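Local coordinates for protein glucose-1-phosphate thymidylyltransferase (Bacillus anthracis, PDB 4ECM) that catalyses the formation of dTDP-alpha-D-glucose and pyrophosphate from glucose 1-phosphate and dTTP, an early step of dTDP-L-rhamnose biosynthesis, at residues F135-R140 against E236-W241. Residues are numbered along the deposited sequence; the frame is centred on the assembly and turned at random. Where two conformers were deposited one is given.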
ATOM      1  N   PHE A 135      27.876   6.158   6.712  1.00 21.26           N
ATOM      2  CA  PHE A 135      29.205   6.610   7.100  1.00 20.81           C
ATOM      3  C   PHE A 135      29.165   7.876   7.945  1.00 22.18           C
ATOM      4  O   PHE A 135      28.179   8.616   7.907  1.00 20.64           O
ATOM      5  CB  PHE A 135      30.038   6.832   5.842  1.00 20.06           C
ATOM      6  CG  PHE A 135      29.419   7.768   4.869  1.00 20.50           C
ATOM      7  CD1 PHE A 135      29.827   9.085   4.797  1.00 21.78           C
ATOM      8  CD2 PHE A 135      28.412   7.339   4.016  1.00 20.05           C
ATOM      9  CE1 PHE A 135      29.245   9.952   3.900  1.00 21.22           C
ATOM     10  CE2 PHE A 135      27.817   8.206   3.136  1.00 19.63           C
ATOM     11  CZ  PHE A 135      28.233   9.514   3.069  1.00 18.50           C
ATOM     12  N   SER A 136      30.247   8.129   8.693  1.00 22.14           N
ATOM     13  CA  SER A 136      30.324   9.302   9.589  1.00 23.03           C
ATOM     14  C   SER A 136      30.833  10.616   8.973  1.00 23.80           C
ATOM     15  O   SER A 136      30.462  11.686   9.427  1.00 24.14           O
ATOM     16  CB  SER A 136      31.174   8.982  10.824  1.00 22.96           C
ATOM     17  OG  SER A 136      32.495   8.624  10.470  1.00 26.15           O
ATOM     18  N   ASP A 137      31.698  10.559   7.974  1.00 24.04           N
ATOM     19  CA  ASP A 137      32.214  11.807   7.414  1.00 24.55           C
ATOM     20  C   ASP A 137      31.148  12.723   6.842  1.00 24.95           C
ATOM     21  O   ASP A 137      30.157  12.247   6.280  1.00 24.11           O
ATOM     22  CB  ASP A 137      33.182  11.520   6.267  1.00 24.76           C
ATOM     23  CG  ASP A 137      34.586  11.211   6.728  1.00 28.63           C
ATOM     24  OD1 ASP A 137      34.857  11.163   7.956  1.00 37.12           O
ATOM     25  OD2 ASP A 137      35.438  11.048   5.827  1.00 31.03           O
ATOM     26  N   ASP A 138      31.376  14.035   6.971  1.00 24.70           N
ATOM     27  CA  ASP A 138      30.570  15.029   6.284  1.00 25.18           C
ATOM     28  C   ASP A 138      31.104  14.955   4.844  1.00 24.78           C
ATOM     29  O   ASP A 138      32.283  14.721   4.645  1.00 24.27           O
ATOM     30  CB  ASP A 138      30.819  16.466   6.792  1.00 26.30           C
ATOM     31  CG  ASP A 138      30.377  16.696   8.244  1.00 28.28           C
ATOM     32  OD1 ASP A 138      29.528  15.935   8.755  1.00 28.93           O
ATOM     33  OD2 ASP A 138      30.879  17.680   8.855  1.00 25.60           O
ATOM     34  N   ILE A 139      30.251  15.166   3.847  0.50 23.67           N
ATOM     35  CA  ILE A 139      30.720  15.109   2.455  0.50 24.07           C
ATOM     36  C   ILE A 139      31.198  16.458   1.930  0.50 24.46           C
ATOM     37  O   ILE A 139      31.891  16.506   0.917  0.50 24.92           O
ATOM     38  CB  ILE A 139      29.649  14.563   1.481  0.50 22.74           C
ATOM     39  CG1 ILE A 139      28.435  15.504   1.437  0.50 21.00           C
ATOM     40  CG2 ILE A 139      29.282  13.141   1.856  0.50 23.06           C
ATOM     41  CD1 ILE A 139      27.385  15.119   0.402  0.50 19.99           C
ATOM     42  N   ARG A 140      30.829  17.541   2.612  1.00 25.42           N
ATOM     43  CA  ARG A 140      31.199  18.894   2.175  1.00 25.88           C
ATOM     44  C   ARG A 140      32.643  19.093   1.751  1.00 26.39           C
ATOM     45  O   ARG A 140      32.892  19.670   0.702  1.00 27.70           O
ATOM     46  CB  ARG A 140      30.802  19.956   3.222  1.00 26.41           C
ATOM     47  CG  ARG A 140      31.140  21.407   2.810  1.00 28.04           C
ATOM     48  CD  ARG A 140      30.724  22.421   3.901  1.00 31.11           C
ATOM     49  NE  ARG A 140      29.273  22.433   4.119  1.00 30.57           N
ATOM     50  CZ  ARG A 140      28.422  23.230   3.476  1.00 30.71           C
ATOM     51  NH1 ARG A 140      27.121  23.166   3.728  1.00 31.27           N
ATOM     52  NH2 ARG A 140      28.862  24.094   2.580  1.00 30.15           N
ATOM     53  N   GLU A 236      40.758   9.642   0.655  1.00 28.65           N
ATOM     54  CA  GLU A 236      40.563   8.615   1.640  1.00 29.85           C
ATOM     55  C   GLU A 236      39.694   9.217   2.717  1.00 28.48           C
ATOM     56  O   GLU A 236      39.962  10.310   3.187  1.00 29.85           O
ATOM     57  CB  GLU A 236      41.893   8.183   2.242  1.00 31.72           C
ATOM     58  CG  GLU A 236      42.857   7.603   1.230  1.00 36.53           C
ATOM     59  CD  GLU A 236      44.135   7.065   1.879  1.00 41.20           C
ATOM     60  OE1 GLU A 236      44.041   6.357   2.916  1.00 38.39           O
ATOM     61  OE2 GLU A 236      45.221   7.335   1.320  1.00 40.92           O
ATOM     62  N   MET A 237      38.649   8.505   3.097  1.00 28.02           N
ATOM     63  CA  MET A 237      37.735   8.966   4.128  1.00 28.87           C
ATOM     64  C   MET A 237      38.362   8.840   5.487  1.00 28.04           C
ATOM     65  O   MET A 237      39.271   8.041   5.672  1.00 28.59           O
ATOM     66  CB  MET A 237      36.451   8.134   4.129  1.00 29.29           C
ATOM     67  CG  MET A 237      35.506   8.434   2.967  1.00 32.58           C
ATOM     68  SD  MET A 237      33.975   7.508   3.151  1.00 38.52           S
ATOM     69  CE  MET A 237      32.965   8.322   1.938  1.00 45.75           C
ATOM     70  N   SER A 238      37.910   9.659   6.439  0.50 27.49           N
ATOM     71  CA  SER A 238      38.516   9.705   7.788  0.50 28.12           C
ATOM     72  C   SER A 238      37.826   8.907   8.908  0.50 27.58           C
ATOM     73  O   SER A 238      38.502   8.371   9.781  0.50 27.84           O
ATOM     74  CB  SER A 238      38.637  11.161   8.232  0.50 29.13           C
ATOM     75  OG  SER A 238      37.390  11.815   8.111  0.50 29.52           O
ATOM     76  N   GLY A 239      36.496   8.844   8.900  0.50 25.94           N
ATOM     77  CA  GLY A 239      35.771   8.130   9.951  0.50 25.64           C
ATOM     78  C   GLY A 239      35.330   6.743   9.528  0.50 25.48           C
ATOM     79  O   GLY A 239      35.946   6.133   8.649  0.50 25.32           O
ATOM     80  N   TRP A 240      34.234   6.257  10.108  1.00 25.01           N
ATOM     81  CA  TRP A 240      33.754   4.940   9.766  1.00 24.06           C
ATOM     82  C   TRP A 240      32.817   4.931   8.573  1.00 23.42           C
ATOM     83  O   TRP A 240      32.225   5.955   8.187  1.00 23.02           O
ATOM     84  CB  TRP A 240      33.091   4.261  10.981  1.00 24.25           C
ATOM     85  CG  TRP A 240      31.966   5.023  11.622  1.00 22.86           C
ATOM     86  CD1 TRP A 240      32.048   5.814  12.737  1.00 24.10           C
ATOM     87  CD2 TRP A 240      30.589   5.037  11.226  1.00 23.66           C
ATOM     88  NE1 TRP A 240      30.818   6.331  13.045  1.00 22.56           N
ATOM     89  CE2 TRP A 240      29.902   5.873  12.135  1.00 25.77           C
ATOM     90  CE3 TRP A 240      29.869   4.431  10.193  1.00 25.03           C
ATOM     91  CZ2 TRP A 240      28.534   6.124  12.035  1.00 26.25           C
ATOM     92  CZ3 TRP A 240      28.509   4.680  10.095  1.00 26.37           C
ATOM     93  CH2 TRP A 240      27.853   5.515  11.012  1.00 25.84           C
ATOM     94  N   TRP A 241      32.697   3.739   8.003  1.00 22.49           N
ATOM     95  CA  TRP A 241      31.877   3.497   6.839  1.00 22.58           C
ATOM     96  C   TRP A 241      31.467   2.040   6.792  1.00 23.21           C
ATOM     97  O   TRP A 241      32.259   1.141   7.095  1.00 22.07           O
ATOM     98  CB  TRP A 241      32.660   3.798   5.564  1.00 22.58           C
ATOM     99  CG  TRP A 241      31.961   3.362   4.296  1.00 22.19           C
ATOM    100  CD1 TRP A 241      31.025   4.060   3.596  1.00 24.09           C
ATOM    101  CD2 TRP A 241      32.151   2.135   3.584  1.00 22.51           C
ATOM    102  NE1 TRP A 241      30.614   3.349   2.495  1.00 19.60           N
ATOM    103  CE2 TRP A 241      31.293   2.168   2.456  1.00 19.93           C
ATOM    104  CE3 TRP A 241      32.980   1.025   3.769  1.00 24.57           C
ATOM    105  CZ2 TRP A 241      31.212   1.124   1.545  1.00 20.58           C
ATOM    106  CZ3 TRP A 241      32.915  -0.014   2.844  1.00 26.25           C
ATOM    107  CH2 TRP A 241      32.030   0.044   1.748  1.00 26.80           C
TER
HETATM  108  O   HOH W   1      33.172   8.300   6.983  1.00 21.65           O
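Asp-137 turns its carboxylate into the bend at 237-239, one acidic side chain pinning a loop through successive backbone amides. In one of two deposited conformers of Ser-238 and Gly-239, Asp-137 OD2 takes the N-H of Ser-238 (2.9 Å, 167°) on its syn side. In that conformer Asp-137 OD1 is gripped from opposite faces of the carboxylate plane, by Ser-238 OG at 2.6 Å and Gly-239 N at 3.0 Å. Tyr-142 OH also hydrogen-bonds Asp-137 OD2, which would restrict rotation further.

One residue earlier, Ser-136 N bonds Trp-240 O (3.0 Å), while Ser-136 CB rides over one face of the Trp-240 indole as a CH-pi contact, 3.6 Å from the five-membered ring's centroid. With chi1 at 56°, Trp-240 CG stands between its own N and carbonyl carbon, folding the indole back along Phe-135, whose CA lies 3.6 Å from Trp-240 CZ3. A water links Asp-137 N with Trp-240 O.

Phe-135 CB meets the Trp-241 ring edge at CD1 (3.7 Å), and Met-237 SD makes an oblique Met-aromatic contact with the Phe-135 ring. Trp-241 lines the dTDP-glucose pocket. Phe-135 and Trp-241, a non-hydrogen-bonded pair, end the antiparallel sheet of 133-135 and 241-243; both touch strand 190-198, Met-237 and Trp-241 also strand 153-159, and helix 140-147 follows.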